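Local coordinates for protein discoidin-2 (Dictyostelium discoideum, PDB 2VM9) that binds galactose and N-acetylgalactosamine as a trimeric, calcium-containing lectin and may take part in forming the spore coat, at residues 161-166 with 252-257; 192-197 with 227-232. All coordinates share one frame; numbering follows the deposited sequence.

Interaction 1 of 2, residues 161-166 with 252-257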
ATOM      1  N   ASN A 161       5.854   0.087   3.966  1.00 20.97           N
ATOM      2  CA  ASN A 161       5.421   1.110   3.012  1.00 21.81           C
ATOM      3  C   ASN A 161       6.217   2.425   3.113  1.00 21.02           C
ATOM      4  O   ASN A 161       5.607   3.489   3.099  1.00 20.23           O
ATOM      5  CB  ASN A 161       3.928   1.461   3.224  1.00 23.29           C
ATOM      6  CG  ASN A 161       3.028   0.231   3.354  1.00 27.08           C
ATOM      7  OD1 ASN A 161       2.471  -0.035   4.438  1.00 31.05           O
ATOM      8  ND2 ASN A 161       2.882  -0.523   2.261  1.00 28.95           N
ATOM      9  N   PRO A 162       7.567   2.371   3.202  1.00 20.10           N
ATOM     10  CA  PRO A 162       8.271   3.656   3.348  1.00 19.35           C
ATOM     11  C   PRO A 162       8.244   4.450   2.037  1.00 18.91           C
ATOM     12  O   PRO A 162       7.985   3.883   0.986  1.00 19.60           O
ATOM     13  CB  PRO A 162       9.706   3.223   3.684  1.00 19.48           C
ATOM     14  CG  PRO A 162       9.863   1.938   2.994  1.00 20.55           C
ATOM     15  CD  PRO A 162       8.520   1.243   3.125  1.00 20.14           C
ATOM     16  N   SER A 163       8.443   5.759   2.124  1.00 18.53           N
ATOM     17  CA  SER A 163       8.585   6.630   0.973  1.00 17.37           C
ATOM     18  C   SER A 163      10.089   6.869   0.817  1.00 17.08           C
ATOM     19  O   SER A 163      10.830   6.857   1.807  1.00 16.17           O
ATOM     20  CB  SER A 163       7.885   7.958   1.229  1.00 18.08           C
ATOM     21  OG  SER A 163       6.458   7.814   1.206  1.00 19.14           O
ATOM     22  N   VAL A 164      10.522   7.067  -0.424  1.00 16.07           N
ATOM     23  CA  VAL A 164      11.953   7.101  -0.744  1.00 16.03           C
ATOM     24  C   VAL A 164      12.222   8.169  -1.807  1.00 14.81           C
ATOM     25  O   VAL A 164      11.496   8.274  -2.778  1.00 14.79           O
ATOM     26  CB  VAL A 164      12.440   5.708  -1.260  1.00 16.44           C
ATOM     27  CG1 VAL A 164      13.866   5.776  -1.802  1.00 16.74           C
ATOM     28  CG2 VAL A 164      12.343   4.633  -0.170  1.00 17.37           C
ATOM     29  N   GLN A 165      13.276   8.959  -1.617  1.00 13.77           N
ATOM     30  CA  GLN A 165      13.806   9.775  -2.706  1.00 13.44           C
ATOM     31  C   GLN A 165      15.307   9.541  -2.740  1.00 12.93           C
ATOM     32  O   GLN A 165      15.922   9.233  -1.718  1.00 11.24           O
ATOM     33  CB  GLN A 165      13.505  11.255  -2.525  1.00 13.35           C
ATOM     34  CG  GLN A 165      12.002  11.605  -2.519  1.00 13.52           C
ATOM     35  CD  GLN A 165      11.778  13.071  -2.395  1.00 15.03           C
ATOM     36  OE1 GLN A 165      12.029  13.835  -3.339  1.00 17.21           O
ATOM     37  NE2 GLN A 165      11.328  13.501  -1.224  1.00 13.39           N
ATOM     38  N   VAL A 166      15.884   9.693  -3.920  1.00 12.03           N
ATOM     39  CA  VAL A 166      17.283   9.354  -4.087  1.00 12.07           C
ATOM     40  C   VAL A 166      18.001  10.471  -4.839  1.00 11.74           C
ATOM     41  O   VAL A 166      17.373  11.313  -5.519  1.00 10.81           O
ATOM     42  CB  VAL A 166      17.462   8.022  -4.858  1.00 12.17           C
ATOM     43  CG1 VAL A 166      16.732   6.855  -4.166  1.00 13.11           C
ATOM     44  CG2 VAL A 166      17.009   8.193  -6.307  1.00 11.97           C
ATOM     45  N   ALA A 252      17.038   8.633   0.772  1.00  9.60           N
ATOM     46  CA  ALA A 252      16.299   9.242   1.868  1.00 10.06           C
ATOM     47  C   ALA A 252      15.009   8.445   2.025  1.00 10.22           C
ATOM     48  O   ALA A 252      14.282   8.244   1.037  1.00 10.60           O
ATOM     49  CB  ALA A 252      15.994  10.669   1.562  1.00 10.78           C
ATOM     50  N   VAL A 253      14.752   7.985   3.244  1.00 11.04           N
ATOM     51  CA  VAL A 253      13.612   7.102   3.501  1.00 11.08           C
ATOM     52  C   VAL A 253      12.721   7.722   4.569  1.00 11.30           C
ATOM     53  O   VAL A 253      13.175   8.067   5.655  1.00 10.49           O
ATOM     54  CB  VAL A 253      14.051   5.682   3.963  1.00 11.89           C
ATOM     55  CG1 VAL A 253      12.825   4.773   4.143  1.00 12.81           C
ATOM     56  CG2 VAL A 253      15.034   5.049   2.961  1.00 11.51           C
ATOM     57  N   GLU A 254      11.428   7.834   4.259  1.00 12.27           N
ATOM     58  CA  GLU A 254      10.467   8.388   5.222  1.00 14.20           C
ATOM     59  C   GLU A 254       9.551   7.280   5.693  1.00 15.40           C
ATOM     60  O   GLU A 254       8.942   6.599   4.868  1.00 14.78           O
ATOM     61  CB  GLU A 254       9.632   9.490   4.564  1.00 14.53           C
ATOM     62  CG  GLU A 254       8.748  10.229   5.573  1.00 16.93           C
ATOM     63  CD  GLU A 254       7.636  11.042   4.934  1.00 19.64           C
ATOM     64  OE1 GLU A 254       7.239  10.748   3.788  1.00 20.90           O
ATOM     65  OE2 GLU A 254       7.135  11.959   5.621  1.00 24.40           O
ATOM     66  N   PHE A 255       9.448   7.111   7.015  1.00 17.41           N
ATOM     67  CA  PHE A 255       8.705   5.999   7.587  1.00 19.79           C
ATOM     68  C   PHE A 255       7.348   6.424   8.089  1.00 21.94           C
ATOM     69  O   PHE A 255       7.165   7.563   8.523  1.00 21.90           O
ATOM     70  CB  PHE A 255       9.473   5.374   8.753  1.00 20.30           C
ATOM     71  CG  PHE A 255      10.766   4.743   8.352  1.00 20.32           C
ATOM     72  CD1 PHE A 255      10.778   3.525   7.680  1.00 21.80           C
ATOM     73  CD2 PHE A 255      11.977   5.362   8.653  1.00 20.78           C
ATOM     74  CE1 PHE A 255      11.976   2.926   7.315  1.00 22.09           C
ATOM     75  CE2 PHE A 255      13.191   4.776   8.281  1.00 21.32           C
ATOM     76  CZ  PHE A 255      13.195   3.559   7.621  1.00 21.21           C
ATOM     77  N   ASN A 256       6.403   5.493   8.005  1.00 24.41           N
ATOM     78  CA  ASN A 256       5.158   5.558   8.767  1.00 27.09           C
ATOM     79  C   ASN A 256       4.272   6.740   8.373  1.00 27.87           C
ATOM     80  O   ASN A 256       3.492   7.250   9.189  1.00 28.18           O
ATOM     81  CB  ASN A 256       5.474   5.592  10.281  1.00 28.15           C
ATOM     82  CG  ASN A 256       4.353   5.008  11.130  1.00 30.79           C
ATOM     83  OD1 ASN A 256       3.769   3.977  10.782  1.00 32.81           O
ATOM     84  ND2 ASN A 256       4.043   5.675  12.244  1.00 32.63           N
ATOM     85  N   ASN A 257       4.382   7.180   7.125  1.00 28.20           N
ATOM     86  CA  ASN A 257       3.686   8.397   6.732  1.00 29.50           C
ATOM     87  C   ASN A 257       2.965   8.223   5.406  1.00 29.85           C
ATOM     88  O   ASN A 257       2.882   7.095   4.885  1.00 29.66           O
ATOM     89  CB  ASN A 257       4.659   9.596   6.699  1.00 29.54           C
ATOM     90  CG  ASN A 257       4.142  10.807   7.485  1.00 30.80           C
ATOM     91  OD1 ASN A 257       3.265  10.687   8.348  1.00 32.35           O
ATOM     92  ND2 ASN A 257       4.694  11.977   7.192  1.00 30.39           N
ATOM     93  OXT ASN A 257       2.452   9.202   4.841  1.00 30.48           O
TER
HETATM   94  O   HOH W   1       5.485   8.591   3.302  1.00 35.42           O

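Interaction 2 of 2, residues 192-197 with 227-232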
ATOM      1  N   PRO A 192      14.104  16.346  -4.280  1.00 18.59           N
ATOM      2  CA  PRO A 192      13.237  16.763  -5.396  1.00 20.00           C
ATOM      3  C   PRO A 192      11.868  17.270  -4.912  1.00 20.84           C
ATOM      4  O   PRO A 192      11.378  18.289  -5.413  1.00 21.62           O
ATOM      5  CB  PRO A 192      13.101  15.490  -6.219  1.00 20.31           C
ATOM      6  CG  PRO A 192      14.435  14.774  -5.996  1.00 20.30           C
ATOM      7  CD  PRO A 192      14.716  15.025  -4.520  1.00 18.80           C
ATOM      8  N   VAL A 193      11.284  16.596  -3.921  1.00 20.55           N
ATOM      9  CA  VAL A 193       9.988  16.981  -3.343  1.00 20.76           C
ATOM     10  C   VAL A 193      10.104  17.022  -1.829  1.00 20.10           C
ATOM     11  O   VAL A 193      10.813  16.193  -1.247  1.00 20.14           O
ATOM     12  CB  VAL A 193       8.875  15.937  -3.731  1.00 21.04           C
ATOM     13  CG1 VAL A 193       7.513  16.304  -3.119  1.00 21.06           C
ATOM     14  CG2 VAL A 193       8.760  15.810  -5.222  1.00 22.59           C
ATOM     15  N   GLU A 194       9.417  17.960  -1.179  1.00 19.25           N
ATOM     16  CA  GLU A 194       9.457  18.039   0.279  1.00 19.22           C
ATOM     17  C   GLU A 194       8.691  16.869   0.901  1.00 19.26           C
ATOM     18  O   GLU A 194       7.570  16.548   0.478  1.00 19.96           O
ATOM     19  CB  GLU A 194       8.922  19.382   0.798  1.00 18.89           C
ATOM     20  CG  GLU A 194       8.997  19.515   2.312  1.00 19.35           C
ATOM     21  CD  GLU A 194       8.540  20.869   2.850  1.00 20.35           C
ATOM     22  OE1 GLU A 194       8.115  21.739   2.063  1.00 20.15           O
ATOM     23  OE2 GLU A 194       8.647  21.067   4.073  1.00 20.98           O
ATOM     24  N   PHE A 195       9.316  16.205   1.870  1.00 17.75           N
ATOM     25  CA  PHE A 195       8.680  15.127   2.615  1.00 17.71           C
ATOM     26  C   PHE A 195       7.647  15.700   3.601  1.00 17.96           C
ATOM     27  O   PHE A 195       7.740  16.862   4.017  1.00 17.69           O
ATOM     28  CB  PHE A 195       9.712  14.335   3.435  1.00 17.07           C
ATOM     29  CG  PHE A 195      10.556  13.353   2.634  1.00 15.89           C
ATOM     30  CD1 PHE A 195      10.026  12.164   2.166  1.00 14.29           C
ATOM     31  CD2 PHE A 195      11.911  13.592   2.438  1.00 16.67           C
ATOM     32  CE1 PHE A 195      10.814  11.234   1.469  1.00 14.59           C
ATOM     33  CE2 PHE A 195      12.711  12.665   1.734  1.00 14.74           C
ATOM     34  CZ  PHE A 195      12.171  11.496   1.255  1.00 15.18           C
ATOM     35  N   LEU A 196       6.702  14.857   4.016  1.00 19.12           N
ATOM     36  CA  LEU A 196       5.743  15.244   5.062  1.00 19.90           C
ATOM     37  C   LEU A 196       6.344  15.227   6.472  1.00 20.14           C
ATOM     38  O   LEU A 196       5.936  16.004   7.349  1.00 21.40           O
ATOM     39  CB  LEU A 196       4.486  14.366   4.982  1.00 20.36           C
ATOM     40  CG  LEU A 196       3.683  14.536   3.689  1.00 22.14           C
ATOM     41  CD1 LEU A 196       2.507  13.552   3.649  1.00 25.12           C
ATOM     42  CD2 LEU A 196       3.212  15.980   3.562  1.00 22.24           C
ATOM     43  N   SER A 197       7.326  14.351   6.700  1.00 18.92           N
ATOM     44  CA  SER A 197       8.041  14.329   7.975  1.00 18.07           C
ATOM     45  C   SER A 197       9.533  14.110   7.681  1.00 16.86           C
ATOM     46  O   SER A 197       9.912  13.873   6.524  1.00 16.22           O
ATOM     47  CB  SER A 197       7.519  13.217   8.873  1.00 18.01           C
ATOM     48  OG  SER A 197       7.763  11.957   8.273  1.00 18.67           O
ATOM     49  N   THR A 227      16.140  17.661   7.174  1.00 13.86           N
ATOM     50  CA  THR A 227      14.808  18.279   7.366  1.00 14.32           C
ATOM     51  C   THR A 227      13.827  17.624   6.399  1.00 15.03           C
ATOM     52  O   THR A 227      14.176  16.722   5.626  1.00 14.96           O
ATOM     53  CB  THR A 227      14.847  19.799   7.097  1.00 14.33           C
ATOM     54  OG1 THR A 227      15.046  20.056   5.697  1.00 13.37           O
ATOM     55  CG2 THR A 227      15.955  20.473   7.918  1.00 15.53           C
ATOM     56  N   THR A 228      12.578  18.093   6.414  1.00 14.77           N
ATOM     57  CA  THR A 228      11.654  17.647   5.407  1.00 14.85           C
ATOM     58  C   THR A 228      12.077  18.049   4.004  1.00 14.11           C
ATOM     59  O   THR A 228      11.657  17.404   3.054  1.00 14.48           O
ATOM     60  CB  THR A 228      10.241  18.196   5.664  1.00 14.95           C
ATOM     61  OG1 THR A 228      10.306  19.624   5.729  1.00 16.09           O
ATOM     62  CG2 THR A 228       9.703  17.627   6.960  1.00 14.53           C
ATOM     63  N   LYS A 229      12.889  19.108   3.871  1.00 14.13           N
ATOM     64  CA  LYS A 229      13.231  19.662   2.558  1.00 15.01           C
ATOM     65  C   LYS A 229      14.560  19.170   1.995  1.00 13.49           C
ATOM     66  O   LYS A 229      14.772  19.208   0.794  1.00 13.33           O
ATOM     67  CB  LYS A 229      13.290  21.192   2.616  1.00 15.55           C
ATOM     68  CG  LYS A 229      11.934  21.897   2.814  1.00 18.31           C
ATOM     69  CD  LYS A 229      12.083  23.425   2.633  1.00 18.87           C
ATOM     70  CE  LYS A 229      10.729  24.150   2.816  1.00 22.14           C
ATOM     71  NZ  LYS A 229      10.868  25.656   2.766  1.00 22.44           N
ATOM     72  N   GLY A 230      15.445  18.709   2.864  1.00 12.95           N
ATOM     73  CA  GLY A 230      16.770  18.319   2.393  1.00 12.74           C
ATOM     74  C   GLY A 230      17.704  17.990   3.521  1.00 11.80           C
ATOM     75  O   GLY A 230      17.280  17.742   4.638  1.00 11.54           O
ATOM     76  N   PHE A 231      18.999  17.949   3.214  1.00 11.37           N
ATOM     77  CA  PHE A 231      19.966  17.629   4.257  1.00 10.35           C
ATOM     78  C   PHE A 231      21.322  18.163   3.843  1.00 10.03           C
ATOM     79  O   PHE A 231      21.487  18.656   2.725  1.00 10.59           O
ATOM     80  CB  PHE A 231      20.015  16.106   4.479  1.00 10.47           C
ATOM     81  CG  PHE A 231      20.664  15.335   3.340  1.00 10.06           C
ATOM     82  CD1 PHE A 231      21.987  14.914   3.439  1.00 11.09           C
ATOM     83  CD2 PHE A 231      19.947  15.038   2.174  1.00 10.70           C
ATOM     84  CE1 PHE A 231      22.583  14.200   2.411  1.00 10.03           C
ATOM     85  CE2 PHE A 231      20.552  14.329   1.121  1.00 11.58           C
ATOM     86  CZ  PHE A 231      21.878  13.917   1.245  1.00 12.10           C
ATOM     87  N   ASP A 232      22.290  18.072   4.744  1.00  9.17           N
ATOM     88  CA  ASP A 232      23.659  18.455   4.395  1.00  9.18           C
ATOM     89  C   ASP A 232      24.517  17.202   4.299  1.00  8.80           C
ATOM     90  O   ASP A 232      24.514  16.379   5.220  1.00  9.65           O
ATOM     91  CB  ASP A 232      24.267  19.348   5.502  1.00  9.35           C
ATOM     92  CG  ASP A 232      23.680  20.742   5.537  1.00 10.69           C
ATOM     93  OD1 ASP A 232      23.291  21.271   4.486  1.00 11.89           O
ATOM     94  OD2 ASP A 232      23.679  21.320   6.635  1.00 11.45           O
TER

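Interaction 1 of 2, residues 161-166 with 252-257
S163 and E254 face each other as a hydrogen-bonded pair where the first and last strands of the lectin-like region run antiparallel. The backbone carries most of the contact: S163 N donates a hydrogen bond to E254 O (2.9 Å) and E254 N donates one back to S163 O, and Q165 and A252 exchange a like pair of bonds two residues further along the strand. Between them V164 and V253 form a non-hydrogen-bonded pair; beside it V164 CA makes a CA-H...O contact with A252 O at 3.1 Å.

Apolar packing lies on the V164 and V253 face. The two valines stand side by side, CG2 to CG2 at 4.1 Å. V253 CG1, anti to its backbone N (chi1 -177°), reaches P162 CB at 3.5 Å and also sits over one face of the F255 ring, toward the rim. Prolines P162 of this chain and of the third subunit pack together nearby.

Polar groups gather on the other face. E254 stands beside S163, its OE1 3.8 Å from S163 CB, and a water donates to E254 OE1 (2.8 Å) while lying close to S163 OG. N257 ND2 reaches E254 OE2 from above the carboxylate plane (2.9 Å), and S197 N also donates to that oxygen. The buried carboxylate thus collects N-H and water donors, which would be expected to favour its ionised form.

Interaction 2 of 2, residues 192-197 with 227-232
An ST turn and an ST motif at T227, at the start of strand 230-237, present T228 and K229 to the loop that joins strands 183-190 and 200-211. T227 OG1 accepts from K229 N (3.0 Å) in the ST turn and, at a longer 3.2 Å, from G230 N in the ST motif, which, with the backbone bond from T227 N to G230 O, holds the bend just before the strand.

T228 makes both hydrogen bonds to residues 192-197. Its carbonyl O receives F195 N at 2.9 Å, and the same oxygen lies near the plane of the F195 ring, at its edge. Its hydroxyl OG1, set between the backbone N and the carbonyl carbon (chi1 56°), donates to E194 OE2 at 2.8 Å, meeting the carboxylate on its anti side. The methyl CG2 packs against the loop backbone, 3.6 Å from S197 C.

E194 comes to T228 with an extended chain, CG anti to the backbone N (chi1 -178°), and crosses the K229 side chain obliquely. Its CD rests 3.5 Å from K229 CG, so the lysine meets the acid through its aliphatic part; K229 NZ stays 4.8 Å from E194 OE1.

K157 NZ and Y159 OH of the second subunit form hydrogen bonds with E194 O. The arrangement belongs to the H-type lectin beta-sandwich, in which the connection between the two sheets is held against the turn leading into strand 230-237.

Overall arrangement
Interactions 1 and 2 lie in the lectin-like region with centres about 11 Å apart, and loop 192-197 joins them. E254 OE2 meets S197 N at 2.6 Å, and Q165 NE2 meets V193 O at 2.7 Å, both probable hydrogen bonds. Interaction 1 pairs strands of one three-stranded sheet, whereas strand 230-237 of interaction 2 belongs to the other; F195, packed on A252 and Q165, lies between the two contacts. Residues of both contacts touch Y159 of the second subunit, so this end of the sandwich also takes part in trimer assembly. Both lie away from the carbohydrate-binding residues D209, R218 and W238 and from the calcium site.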